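Local coordinates for protein BIFUNCTIONAL PROTEIN Proline utilization A (PutA) (Corynebacterium freiburgense, PDB 5UX5) that probably oxidises proline to glutamate in two steps, using an FAD-dependent proline dehydrogenase and an NAD-dependent aldehyde dehydrogenase within one chain, at residues N29-A34 against S359-S364; L415-E420 against H1066-I1071; E465-S470 against A564-R569; P791-L794 against L800-P803. All blocks are in the same frame, centred on the assembly; numbering follows the deposited sequence.

How the contacts relate
Contact 1 lies in the FAD-binding proline dehydrogenase half. Contact 2 joins helix 408-421 of that half to the C-terminal loop 1066-1071. Their centres are about 30 Å apart, on the same side of the chain's centre. Trp31 of contact 1 comes within about 12 Å of the flavin cofactor, and Arg417 of contact 2 within about 11 Å, so both lie near the cofactor but outside direct contact range. Contact 2 also brings the last modelled residues back to the barrel, so along the chain it encloses contacts 3 and 4. Those two sit about 38 Å apart between centres, on opposite sides of the chain's centre. In contact 4, Trp801 lies about 14 Å from the bound NAD. No two contacts touch.

Contact 1. Residues N29-A34 against S359-S364; sequences NEWLAA and SAYELS
Trp31 and Tyr361 make a small apolar contact between two helices of the proline dehydrogenase half. Trp31 ends helix 16-31, which precedes the barrel strands in the chain. Tyr361 sits in helix 354-367, which follows barrel strand 345-350. The backbones stay well apart, with Trp31 CA 11.9 Å from Tyr361 CA, so long side chains bridge the gap. The outer corner of the indole makes the approach. Trp31 CH2 comes 3.8 Å from Tyr361 CB, which lies in the indole plane at its edge. Trp31 CZ2 is 4.0 Å from Tyr361 CD2. The six-membered indole ring and the phenol ring are inclined at 59°, with centroids 5.9 Å apart. This is neither a stack nor an edge-to-face pair. The Tyr361 ring is swung opposite its own backbone N (chi1 177°), which leaves CB and the CD2 atom to meet the indole. Ala388 and Ala392 of helix 383-393 also touch Trp31, and Ala392 touches Tyr361. Beside the pair, Arg27 forms a salt bridge with Glu362. No hydrogen bond crosses between the two segments. Their direct attachment is therefore van der Waals in nature, and the nearby Arg27-Glu362 salt bridge adds a polar link between the same two helices.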
loop_
_atom_site.group_PDB
_atom_site.type_symbol
_atom_site.label_atom_id
_atom_site.label_comp_id
_atom_site.label_asym_id
_atom_site.label_seq_id
_atom_site.Cartn_x
_atom_site.Cartn_y
_atom_site.Cartn_z
ATOM N N ASN A 29 0.606 22.625 40.637
ATOM C CA ASN A 29 -0.278 23.763 40.824
ATOM C C ASN A 29 0.520 25.036 41.015
ATOM O O ASN A 29 0.118 26.108 40.550
ATOM C CB ASN A 29 -1.201 23.515 42.013
ATOM C CG ASN A 29 -2.561 23.067 41.580
ATOM O OD1 ASN A 29 -3.417 23.899 41.305
ATOM N ND2 ASN A 29 -2.768 21.752 41.470
ATOM N N GLU A 30 1.661 24.933 41.692
ATOM C CA GLU A 30 2.495 26.102 41.925
ATOM C C GLU A 30 3.056 26.641 40.621
ATOM O O GLU A 30 3.095 27.856 40.411
ATOM C CB GLU A 30 3.613 25.751 42.893
ATOM C CG GLU A 30 4.611 26.843 43.090
ATOM C CD GLU A 30 5.808 26.363 43.879
ATOM O OE1 GLU A 30 6.663 27.200 44.237
ATOM O OE2 GLU A 30 5.891 25.143 44.142
ATOM N N TRP A 31 3.499 25.756 39.732
ATOM C CA TRP A 31 4.099 26.242 38.498
ATOM C C TRP A 31 3.048 26.825 37.565
ATOM O O TRP A 31 3.346 27.765 36.820
ATOM C CB TRP A 31 4.842 25.102 37.788
ATOM C CG TRP A 31 6.095 24.589 38.485
ATOM C CD1 TRP A 31 6.813 25.210 39.477
ATOM C CD2 TRP A 31 6.719 23.308 38.282
ATOM N NE1 TRP A 31 7.855 24.406 39.877
ATOM C CE2 TRP A 31 7.818 23.234 39.162
ATOM C CE3 TRP A 31 6.451 22.221 37.445
ATOM C CZ2 TRP A 31 8.658 22.114 39.214
ATOM C CZ3 TRP A 31 7.281 21.114 37.507
ATOM C CH2 TRP A 31 8.368 21.068 38.387
ATOM N N LEU A 32 1.806 26.334 37.634
ATOM C CA LEU A 32 0.738 26.833 36.772
ATOM C C LEU A 32 0.147 28.134 37.296
ATOM O O LEU A 32 -0.774 28.676 36.676
ATOM C CB LEU A 32 -0.359 25.773 36.607
ATOM N N ALA A 33 0.680 28.650 38.405
ATOM C CA ALA A 33 0.201 29.845 39.082
ATOM C C ALA A 33 0.889 31.110 38.581
ATOM O O ALA A 33 0.225 32.120 38.322
ATOM C CB ALA A 33 0.412 29.700 40.590
ATOM N N ALA A 34 2.213 31.083 38.455
ATOM C CA ALA A 34 2.917 32.234 37.914
ATOM C C ALA A 34 3.114 32.078 36.402
ATOM O O ALA A 34 2.326 32.595 35.604
ATOM C CB ALA A 34 4.247 32.426 38.620
ATOM N N SER A 359 6.685 15.385 38.498
ATOM C CA SER A 359 7.063 14.052 38.958
ATOM C C SER A 359 8.555 13.831 38.806
ATOM O O SER A 359 9.239 13.415 39.747
ATOM C CB SER A 359 6.316 12.985 38.166
ATOM O OG SER A 359 4.963 12.923 38.524
ATOM N N ALA A 360 9.073 14.077 37.609
ATOM C CA ALA A 360 10.502 13.912 37.400
ATOM C C ALA A 360 11.294 14.820 38.338
ATOM O O ALA A 360 12.313 14.404 38.904
ATOM C CB ALA A 360 10.837 14.183 35.935
ATOM N N TYR A 361 10.821 16.054 38.536
ATOM C CA TYR A 361 11.516 16.970 39.424
ATOM C C TYR A 361 11.620 16.373 40.817
ATOM O O TYR A 361 12.718 16.220 41.363
ATOM C CB TYR A 361 10.795 18.318 39.483
ATOM C CG TYR A 361 11.478 19.232 40.470
ATOM C CD1 TYR A 361 12.817 19.593 40.298
ATOM C CD2 TYR A 361 10.821 19.690 41.605
ATOM C CE1 TYR A 361 13.465 20.410 41.217
ATOM C CE2 TYR A 361 11.468 20.515 42.530
ATOM C CZ TYR A 361 12.789 20.865 42.332
ATOM O OH TYR A 361 13.431 21.677 43.244
ATOM N N GLU A 362 10.469 15.999 41.382
ATOM C CA GLU A 362 10.395 15.494 42.749
ATOM C C GLU A 362 11.091 14.149 42.904
ATOM O O GLU A 362 11.692 13.872 43.949
ATOM C CB GLU A 362 8.936 15.398 43.185
ATOM C CG GLU A 362 8.251 16.742 43.376
ATOM C CD GLU A 362 8.899 17.594 44.465
ATOM O OE1 GLU A 362 8.647 18.815 44.464
ATOM O OE2 GLU A 362 9.610 17.047 45.348
ATOM N N LEU A 363 11.008 13.286 41.894
ATOM C CA LEU A 363 11.785 12.053 41.955
ATOM C C LEU A 363 13.279 12.361 42.028
ATOM O O LEU A 363 13.997 11.761 42.833
ATOM C CB LEU A 363 11.471 11.161 40.752
ATOM C CG LEU A 363 10.200 10.313 40.717
ATOM C CD1 LEU A 363 10.103 9.568 39.375
ATOM C CD2 LEU A 363 10.137 9.329 41.893
ATOM N N SER A 364 13.759 13.311 41.209
ATOM C CA SER A 364 15.187 13.620 41.178
ATOM C C SER A 364 15.665 14.143 42.522
ATOM O O SER A 364 16.759 13.797 42.984
ATOM C CB SER A 364 15.488 14.639 40.079
ATOM O OG SER A 364 14.920 15.905 40.379
#

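Contact 2. Residues L415-E420 against H1066-I1071; sequences LVRRLE and HRFGYI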
loop_
_atom_site.group_PDB
_atom_site.type_symbol
_atom_site.label_atom_id
_atom_site.label_comp_id
_atom_site.label_asym_id
_atom_site.label_seq_id
_atom_site.Cartn_x
_atom_site.Cartn_y
_atom_site.Cartn_z
ATOM N N LEU A 415 4.948 21.714 10.972
ATOM C CA LEU A 415 4.879 22.086 12.373
ATOM C C LEU A 415 3.438 22.277 12.837
ATOM O O LEU A 415 3.115 21.964 13.992
ATOM C CB LEU A 415 5.713 23.347 12.602
ATOM C CG LEU A 415 6.517 23.366 13.901
ATOM C CD1 LEU A 415 6.697 21.952 14.452
ATOM C CD2 LEU A 415 7.859 24.023 13.645
ATOM N N VAL A 416 2.559 22.765 11.957
ATOM C CA VAL A 416 1.172 22.997 12.355
ATOM C C VAL A 416 0.483 21.674 12.705
ATOM O O VAL A 416 -0.197 21.577 13.731
ATOM C CB VAL A 416 0.419 23.779 11.262
ATOM N N ARG A 417 0.677 20.628 11.889
ATOM C CA ARG A 417 0.108 19.317 12.211
ATOM C C ARG A 417 0.609 18.794 13.555
ATOM O O ARG A 417 -0.189 18.381 14.405
ATOM C CB ARG A 417 0.430 18.305 11.118
ATOM C CG ARG A 417 -0.447 18.402 9.927
ATOM C CD ARG A 417 0.412 18.275 8.716
ATOM N NE ARG A 417 1.463 17.292 8.954
ATOM C CZ ARG A 417 2.551 17.167 8.195
ATOM N NH1 ARG A 417 2.722 17.968 7.146
ATOM N NH2 ARG A 417 3.473 16.246 8.482
ATOM N N ARG A 418 1.935 18.770 13.751
ATOM C CA ARG A 418 2.502 18.279 15.011
ATOM C C ARG A 418 1.960 19.045 16.214
ATOM O O ARG A 418 1.625 18.443 17.242
ATOM C CB ARG A 418 4.030 18.371 14.986
ATOM C CG ARG A 418 4.717 17.432 14.008
ATOM C CD ARG A 418 5.031 16.096 14.641
ATOM N NE ARG A 418 5.625 15.195 13.660
ATOM C CZ ARG A 418 4.937 14.322 12.927
ATOM N NH1 ARG A 418 3.617 14.212 13.071
ATOM N NH2 ARG A 418 5.574 13.552 12.055
ATOM N N LEU A 419 1.870 20.376 16.114
ATOM C CA LEU A 419 1.381 21.156 17.247
ATOM C C LEU A 419 -0.127 20.998 17.474
ATOM O O LEU A 419 -0.588 21.167 18.609
ATOM C CB LEU A 419 1.755 22.627 17.059
ATOM N N GLU A 420 -0.902 20.657 16.437
ATOM C CA GLU A 420 -2.352 20.501 16.582
ATOM C C GLU A 420 -2.718 19.163 17.222
ATOM O O GLU A 420 -3.298 19.115 18.315
ATOM C CB GLU A 420 -3.036 20.633 15.216
ATOM C CG GLU A 420 -3.503 22.040 14.872
ATOM C CD GLU A 420 -4.178 22.112 13.510
ATOM O OE1 GLU A 420 -4.171 21.082 12.788
ATOM O OE2 GLU A 420 -4.709 23.197 13.166
ATOM N N HIS A 1066 -7.974 10.635 4.948
ATOM C CA HIS A 1066 -7.321 11.402 5.990
ATOM C C HIS A 1066 -6.353 12.405 5.373
ATOM O O HIS A 1066 -5.937 12.264 4.222
ATOM C CB HIS A 1066 -6.608 10.442 6.949
ATOM C CG HIS A 1066 -5.578 9.585 6.281
ATOM N ND1 HIS A 1066 -4.261 9.973 6.135
ATOM C CD2 HIS A 1066 -5.681 8.376 5.677
ATOM C CE1 HIS A 1066 -3.594 9.032 5.487
ATOM N NE2 HIS A 1066 -4.432 8.053 5.195
ATOM N N ARG A 1067 -6.023 13.446 6.144
ATOM C CA ARG A 1067 -4.966 14.413 5.814
ATOM C C ARG A 1067 -3.868 14.269 6.865
ATOM O O ARG A 1067 -3.936 14.888 7.931
ATOM C CB ARG A 1067 -5.500 15.859 5.758
ATOM C CG ARG A 1067 -4.423 16.936 5.501
ATOM C CD ARG A 1067 -4.271 17.254 4.000
ATOM N NE ARG A 1067 -3.025 17.959 3.679
ATOM C CZ ARG A 1067 -1.971 17.406 3.086
ATOM N NH1 ARG A 1067 -1.997 16.122 2.729
ATOM N NH2 ARG A 1067 -0.897 18.146 2.847
ATOM N N PHE A 1068 -2.857 13.448 6.558
ATOM C CA PHE A 1068 -1.825 13.105 7.536
ATOM C C PHE A 1068 -2.444 12.539 8.805
ATOM O O PHE A 1068 -2.033 12.877 9.914
ATOM C CB PHE A 1068 -0.958 14.314 7.871
ATOM C CG PHE A 1068 -0.010 14.681 6.790
ATOM C CD1 PHE A 1068 0.991 13.798 6.415
ATOM C CD2 PHE A 1068 -0.151 15.880 6.106
ATOM C CE1 PHE A 1068 1.866 14.122 5.405
ATOM C CE2 PHE A 1068 0.724 16.213 5.087
ATOM C CZ PHE A 1068 1.735 15.330 4.731
ATOM N N GLY A 1069 -3.472 11.699 8.633
ATOM C CA GLY A 1069 -4.103 10.999 9.724
ATOM C C GLY A 1069 -5.400 11.606 10.226
ATOM O O GLY A 1069 -6.193 10.894 10.848
ATOM N N TYR A 1070 -5.644 12.889 9.982
ATOM C CA TYR A 1070 -6.826 13.543 10.530
ATOM C C TYR A 1070 -8.039 13.268 9.640
ATOM O O TYR A 1070 -7.977 13.470 8.423
ATOM C CB TYR A 1070 -6.555 15.041 10.673
ATOM C CG TYR A 1070 -7.759 15.922 10.942
ATOM C CD1 TYR A 1070 -8.303 16.034 12.223
ATOM C CD2 TYR A 1070 -8.329 16.676 9.917
ATOM C CE1 TYR A 1070 -9.403 16.858 12.464
ATOM C CE2 TYR A 1070 -9.420 17.499 10.146
ATOM C CZ TYR A 1070 -9.959 17.591 11.418
ATOM O OH TYR A 1070 -11.051 18.416 11.630
ATOM N N ILE A 1071 -9.132 12.793 10.247
ATOM C CA ILE A 1071 -10.343 12.384 9.506
ATOM C C ILE A 1071 -11.629 12.714 10.281
ATOM O O ILE A 1071 -11.909 13.876 10.610
ATOM C CB ILE A 1071 -10.293 10.859 9.140
ATOM C CG1 ILE A 1071 -11.699 10.275 9.001
ATOM C CG2 ILE A 1071 -9.463 10.060 10.159
ATOM C CD1 ILE A 1071 -12.106 9.313 10.137
#
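The type I' beta turn from Arg1067 to Tyr1070 presents Phe1068 to Arg417, and the two side chains form a stacked cation-pi pair. The turn follows strand 1056-1064 near the C-terminal end of the chain. Arg417 belongs to helix 408-421, which comes after barrel strand 396-403. The guanidinium lies nearly flat on the ring, with the planes 16° apart. Arg417 CZ stands 3.7 Å from the centroid of the Phe1068 ring and only 12° off its normal. Arg417 NH1 reaches over Phe1068 CE2 at 3.4 Å, while Arg417 NE and CD lie over the CD2 side. The arginine chain bends at chi2 and chi3 (38°), and this turns its flat end nearly parallel to the phenyl face. The turn has backbone support: Arg1067 N donates to Tyr1070 O at 3.0 Å, and the return bond is weak. Gly1069 N also donates to His1066 ND1 at 3.1 Å, from a position tilted out of the imidazole plane. Phe1068 CE2 lies over a face of the Arg1067 guanidinium as well. Arg1067 is paired with Asp705 in a salt bridge, which probably eases its repulsion with the like-charged Arg417. Around the turn, Arg1067 and Phe1068 touch Leu708 of helix 706-718, and His1066 touches Met305 and Val308 of helix 303-313. The turn thus sits between the barrel helices and helix 706-718.

Contact 3. Residues E465-S470 against A564-R569; sequences ETFNAS and ARYYAR
Phe467 carries this contact, pushing its ring from the loop before helix 477-484 onto helix 550-574 of the aldehyde dehydrogenase half. The apolar part centres on Phe467 CZ. That atom comes 3.7 Å from Tyr566 CA, which lies at the ring edge and near its plane. Phe467 CZ is also 3.9 Å from Tyr566 CB, and it meets the edge of the tyrosine ring. One residue earlier on the helix, Arg565 CB is 4.2 Å from Phe467 CE1. The phenyl group is carried anti to its own backbone N (chi1 172°), and this sends its far end to the helix although the CB bond does not aim there.

The second interaction is a loose cation-pi contact. Arg569 comes to one face of the Phe467 ring from the opposite direction. Its CZ is 4.8 Å from the centroid of the Phe467 ring, 26° off the normal, so the charge sits off-centre. Arg569 NH1 is the closest guanidinium atom, 3.9 Å from Phe467 CD1. The two planes are inclined at 42° and do not stack. Gln883 accepts a hydrogen bond from Arg569 NH2.

Polar bonds shape the loop and tie it to the helix. Thr466 OG1 donates to Asn468 O at 2.7 Å. Asp562, just before the helix segment, accepts from Ala469 N and from Asn468 ND2. Arg565 is turned to a salt bridge with Asp529. No hydrogen bond joins the two segments directly. Dispersion and a modest cation-pi term thus account for their direct contact, while Asp562 of the same helix adds directional bonds to the loop.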
loop_
_atom_site.group_PDB
_atom_site.type_symbol
_atom_site.label_atom_id
_atom_site.label_comp_id
_atom_site.label_asym_id
_atom_site.label_seq_id
_atom_site.Cartn_x
_atom_site.Cartn_y
_atom_site.Cartn_z
ATOM N N GLU A 465 -7.953 -10.011 14.385
ATOM C CA GLU A 465 -8.719 -10.780 13.406
ATOM C C GLU A 465 -9.259 -9.834 12.346
ATOM O O GLU A 465 -9.913 -8.835 12.659
ATOM C CB GLU A 465 -9.848 -11.563 14.078
ATOM C CG GLU A 465 -9.798 -13.084 13.826
ATOM C CD GLU A 465 -8.919 -13.840 14.829
ATOM O OE1 GLU A 465 -9.184 -15.047 15.052
ATOM O OE2 GLU A 465 -7.976 -13.238 15.399
ATOM N N THR A 466 -8.912 -10.109 11.096
ATOM C CA THR A 466 -9.337 -9.313 9.956
ATOM C C THR A 466 -9.762 -10.284 8.875
ATOM O O THR A 466 -9.383 -11.454 8.904
ATOM C CB THR A 466 -8.198 -8.446 9.398
ATOM O OG1 THR A 466 -7.109 -9.301 9.022
ATOM C CG2 THR A 466 -7.694 -7.468 10.420
ATOM N N PHE A 467 -10.534 -9.805 7.901
ATOM C CA PHE A 467 -10.825 -10.683 6.772
ATOM C C PHE A 467 -9.611 -10.848 5.846
ATOM O O PHE A 467 -9.228 -11.975 5.507
ATOM C CB PHE A 467 -12.004 -10.188 5.956
ATOM C CG PHE A 467 -12.169 -10.970 4.704
ATOM C CD1 PHE A 467 -12.764 -12.223 4.746
ATOM C CD2 PHE A 467 -11.635 -10.517 3.510
ATOM C CE1 PHE A 467 -12.880 -12.979 3.618
ATOM C CE2 PHE A 467 -11.743 -11.274 2.367
ATOM C CZ PHE A 467 -12.369 -12.510 2.422
ATOM N N ASN A 468 -9.045 -9.740 5.356
ATOM C CA ASN A 468 -7.843 -9.829 4.528
ATOM C C ASN A 468 -6.665 -10.329 5.342
ATOM O O ASN A 468 -6.465 -9.902 6.481
ATOM C CB ASN A 468 -7.510 -8.481 3.915
ATOM C CG ASN A 468 -8.542 -8.044 2.929
ATOM O OD1 ASN A 468 -9.446 -7.253 3.247
ATOM N ND2 ASN A 468 -8.457 -8.604 1.719
ATOM N N ALA A 469 -5.917 -11.275 4.776
ATOM C CA ALA A 469 -4.697 -11.767 5.417
ATOM C C ALA A 469 -3.680 -10.641 5.596
ATOM O O ALA A 469 -3.464 -9.832 4.685
ATOM C CB ALA A 469 -4.089 -12.886 4.571
ATOM N N SER A 470 -3.036 -10.581 6.769
ATOM C CA SER A 470 -2.128 -9.459 7.029
ATOM C C SER A 470 -0.718 -9.769 6.545
ATOM O O SER A 470 -0.236 -10.900 6.650
ATOM C CB SER A 470 -2.077 -9.083 8.514
ATOM O OG SER A 470 -1.753 -10.187 9.327
ATOM N N ALA A 564 -8.435 -17.382 -1.824
ATOM C CA ALA A 564 -9.049 -18.619 -1.351
ATOM C C ALA A 564 -10.204 -18.333 -0.399
ATOM O O ALA A 564 -11.280 -18.922 -0.526
ATOM C CB ALA A 564 -8.007 -19.509 -0.682
ATOM N N ARG A 565 -10.011 -17.422 0.555
ATOM C CA ARG A 565 -11.071 -17.136 1.523
ATOM C C ARG A 565 -12.222 -16.362 0.889
ATOM O O ARG A 565 -13.393 -16.696 1.106
ATOM C CB ARG A 565 -10.504 -16.362 2.713
ATOM C CG ARG A 565 -9.572 -17.194 3.562
ATOM C CD ARG A 565 -9.542 -16.734 5.017
ATOM N NE ARG A 565 -8.168 -16.803 5.505
ATOM C CZ ARG A 565 -7.573 -17.910 5.928
ATOM N NH1 ARG A 565 -6.301 -17.853 6.301
ATOM N NH2 ARG A 565 -8.252 -19.063 5.987
ATOM N N TYR A 566 -11.911 -15.362 0.069
ATOM C CA TYR A 566 -12.955 -14.574 -0.574
ATOM C C TYR A 566 -13.809 -15.437 -1.502
ATOM O O TYR A 566 -15.040 -15.398 -1.434
ATOM C CB TYR A 566 -12.339 -13.416 -1.347
ATOM C CG TYR A 566 -13.370 -12.490 -1.929
ATOM C CD1 TYR A 566 -14.123 -11.700 -1.100
ATOM C CD2 TYR A 566 -13.588 -12.391 -3.305
ATOM C CE1 TYR A 566 -15.070 -10.835 -1.586
ATOM C CE2 TYR A 566 -14.559 -11.495 -3.820
ATOM C CZ TYR A 566 -15.296 -10.727 -2.945
ATOM O OH TYR A 566 -16.262 -9.833 -3.358
ATOM N N TYR A 567 -13.174 -16.218 -2.388
ATOM C CA TYR A 567 -13.963 -17.008 -3.333
ATOM C C TYR A 567 -14.696 -18.133 -2.628
ATOM O O TYR A 567 -15.736 -18.584 -3.119
ATOM C CB TYR A 567 -13.106 -17.554 -4.485
ATOM C CG TYR A 567 -12.530 -16.475 -5.413
ATOM C CD1 TYR A 567 -13.229 -15.299 -5.680
ATOM C CD2 TYR A 567 -11.278 -16.628 -6.003
ATOM C CE1 TYR A 567 -12.690 -14.311 -6.513
ATOM C CE2 TYR A 567 -10.740 -15.644 -6.848
ATOM C CZ TYR A 567 -11.453 -14.486 -7.098
ATOM O OH TYR A 567 -10.923 -13.500 -7.924
ATOM N N ALA A 568 -14.189 -18.584 -1.476
ATOM C CA ALA A 568 -14.965 -19.506 -0.643
ATOM C C ALA A 568 -16.285 -18.876 -0.197
ATOM O O ALA A 568 -17.352 -19.483 -0.336
ATOM C CB ALA A 568 -14.146 -19.949 0.561
ATOM N N ARG A 569 -16.231 -17.653 0.344
ATOM C CA ARG A 569 -17.456 -16.949 0.710
ATOM C C ARG A 569 -18.356 -16.757 -0.500
ATOM O O ARG A 569 -19.574 -16.926 -0.399
ATOM C CB ARG A 569 -17.142 -15.585 1.341
ATOM C CG ARG A 569 -17.167 -15.527 2.868
ATOM C CD ARG A 569 -16.739 -14.122 3.368
ATOM N NE ARG A 569 -17.087 -13.058 2.409
ATOM C CZ ARG A 569 -16.930 -11.743 2.607
ATOM N NH1 ARG A 569 -16.422 -11.270 3.749
ATOM N NH2 ARG A 569 -17.293 -10.897 1.643
#

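Contact 4. Residues P791-L794 against L800-P803; sequences PEKL and LWSP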
loop_
_atom_site.group_PDB
_atom_site.type_symbol
_atom_site.label_atom_id
_atom_site.label_comp_id
_atom_site.label_asym_id
_atom_site.label_seq_id
_atom_site.Cartn_x
_atom_site.Cartn_y
_atom_site.Cartn_z
ATOM N N PRO A 791 17.528 5.758 -18.379
ATOM C CA PRO A 791 17.787 4.412 -17.857
ATOM C C PRO A 791 19.179 3.965 -18.243
ATOM O O PRO A 791 19.691 4.351 -19.286
ATOM C CB PRO A 791 16.732 3.548 -18.549
ATOM C CG PRO A 791 15.771 4.517 -19.177
ATOM C CD PRO A 791 16.509 5.761 -19.442
ATOM N N GLU A 792 19.806 3.172 -17.386
ATOM C CA GLU A 792 21.116 2.615 -17.688
ATOM C C GLU A 792 21.080 1.100 -17.586
ATOM O O GLU A 792 20.387 0.539 -16.730
ATOM C CB GLU A 792 22.186 3.186 -16.760
ATOM C CG GLU A 792 22.683 4.560 -17.188
ATOM C CD GLU A 792 22.708 5.567 -16.038
ATOM O OE1 GLU A 792 22.485 6.774 -16.301
ATOM O OE2 GLU A 792 22.944 5.153 -14.873
ATOM N N LYS A 793 21.793 0.436 -18.494
ATOM C CA LYS A 793 21.942 -1.013 -18.415
ATOM C C LYS A 793 23.038 -1.315 -17.393
ATOM O O LYS A 793 24.138 -0.770 -17.490
ATOM C CB LYS A 793 22.265 -1.608 -19.788
ATOM C CG LYS A 793 22.083 -3.131 -19.841
ATOM C CD LYS A 793 23.217 -3.882 -20.500
ATOM C CE LYS A 793 23.031 -4.005 -21.970
ATOM N NZ LYS A 793 23.950 -5.056 -22.495
ATOM N N LEU A 794 22.734 -2.117 -16.375
ATOM C CA LEU A 794 23.634 -2.247 -15.233
ATOM C C LEU A 794 24.342 -3.593 -15.133
ATOM O O LEU A 794 25.181 -3.756 -14.242
ATOM C CB LEU A 794 22.875 -1.991 -13.915
ATOM C CG LEU A 794 22.113 -0.672 -13.772
ATOM C CD1 LEU A 794 21.457 -0.595 -12.432
ATOM C CD2 LEU A 794 23.034 0.516 -13.963
ATOM N N LEU A 800 19.122 -5.994 -15.295
ATOM C CA LEU A 800 19.155 -4.914 -14.323
ATOM C C LEU A 800 19.247 -3.595 -15.081
ATOM O O LEU A 800 20.279 -3.306 -15.693
ATOM C CB LEU A 800 20.346 -5.086 -13.386
ATOM C CG LEU A 800 20.156 -6.201 -12.369
ATOM C CD1 LEU A 800 21.436 -6.472 -11.565
ATOM C CD2 LEU A 800 18.990 -5.842 -11.467
ATOM N N TRP A 801 18.167 -2.808 -15.047
ATOM C CA TRP A 801 18.085 -1.493 -15.680
ATOM C C TRP A 801 17.695 -0.451 -14.642
ATOM O O TRP A 801 16.724 -0.642 -13.898
ATOM C CB TRP A 801 17.062 -1.463 -16.823
ATOM C CG TRP A 801 17.555 -2.067 -18.067
ATOM C CD1 TRP A 801 17.645 -3.397 -18.349
ATOM C CD2 TRP A 801 18.050 -1.372 -19.227
ATOM N NE1 TRP A 801 18.168 -3.576 -19.615
ATOM C CE2 TRP A 801 18.428 -2.349 -20.170
ATOM C CE3 TRP A 801 18.209 -0.020 -19.558
ATOM C CZ2 TRP A 801 18.945 -2.020 -21.415
ATOM C CZ3 TRP A 801 18.738 0.302 -20.802
ATOM C CH2 TRP A 801 19.090 -0.690 -21.709
ATOM N N SER A 802 18.429 0.661 -14.614
ATOM C CA SER A 802 18.057 1.764 -13.746
ATOM C C SER A 802 16.814 2.451 -14.324
ATOM O O SER A 802 16.545 2.346 -15.518
ATOM C CB SER A 802 19.237 2.746 -13.588
ATOM O OG SER A 802 19.158 3.906 -14.416
ATOM N N PRO A 803 16.014 3.118 -13.492
ATOM C CA PRO A 803 14.764 3.708 -13.995
ATOM C C PRO A 803 15.034 4.954 -14.810
ATOM O O PRO A 803 16.060 5.617 -14.642
ATOM C CB PRO A 803 14.000 4.069 -12.721
ATOM C CG PRO A 803 15.095 4.278 -11.674
ATOM C CD PRO A 803 16.222 3.363 -12.045
#
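Lys793 and Trp801 face each other as a single antiparallel bridge, a non-hydrogen-bonded pair with hydrogen bonds on either side. It lies beyond the antiparallel pairing of strands 786-787 and 804-807, toward the turn of the hairpin. On one side, Ser802 N donates to Glu792 O at 2.9 Å, nearly straight at 160° and in the carbonyl plane. Glu792 O also receives a CA-H contact from Trp801 CA at 3.2 Å. Glu792 N does not use a backbone carbonyl here. It donates to Ser802 OG at 3.1 Å, with a more bent angle of 138°. On the other side, Leu794 N donates to Leu800 O at 2.8 Å. Leu800 N is satisfied by Asn795 OD1, and Trp801 NE1 bonds weakly to Gly798 O. Pro791 and Pro803 have no N-H to place. Side chains add to the bridge. Lys793 CB sits over the six-membered ring of Trp801, 3.8 Å from its centroid, a CH-pi contact. Pro791 CB meets the indole edge at Trp801 CE3, 4.0 Å away. Leu778 of helix 772-779 touches both Pro791 and Trp801. Side-chain oxygens of Ser802 and Asn795 thus take N-H groups that a regular ladder would give to main-chain carbonyls.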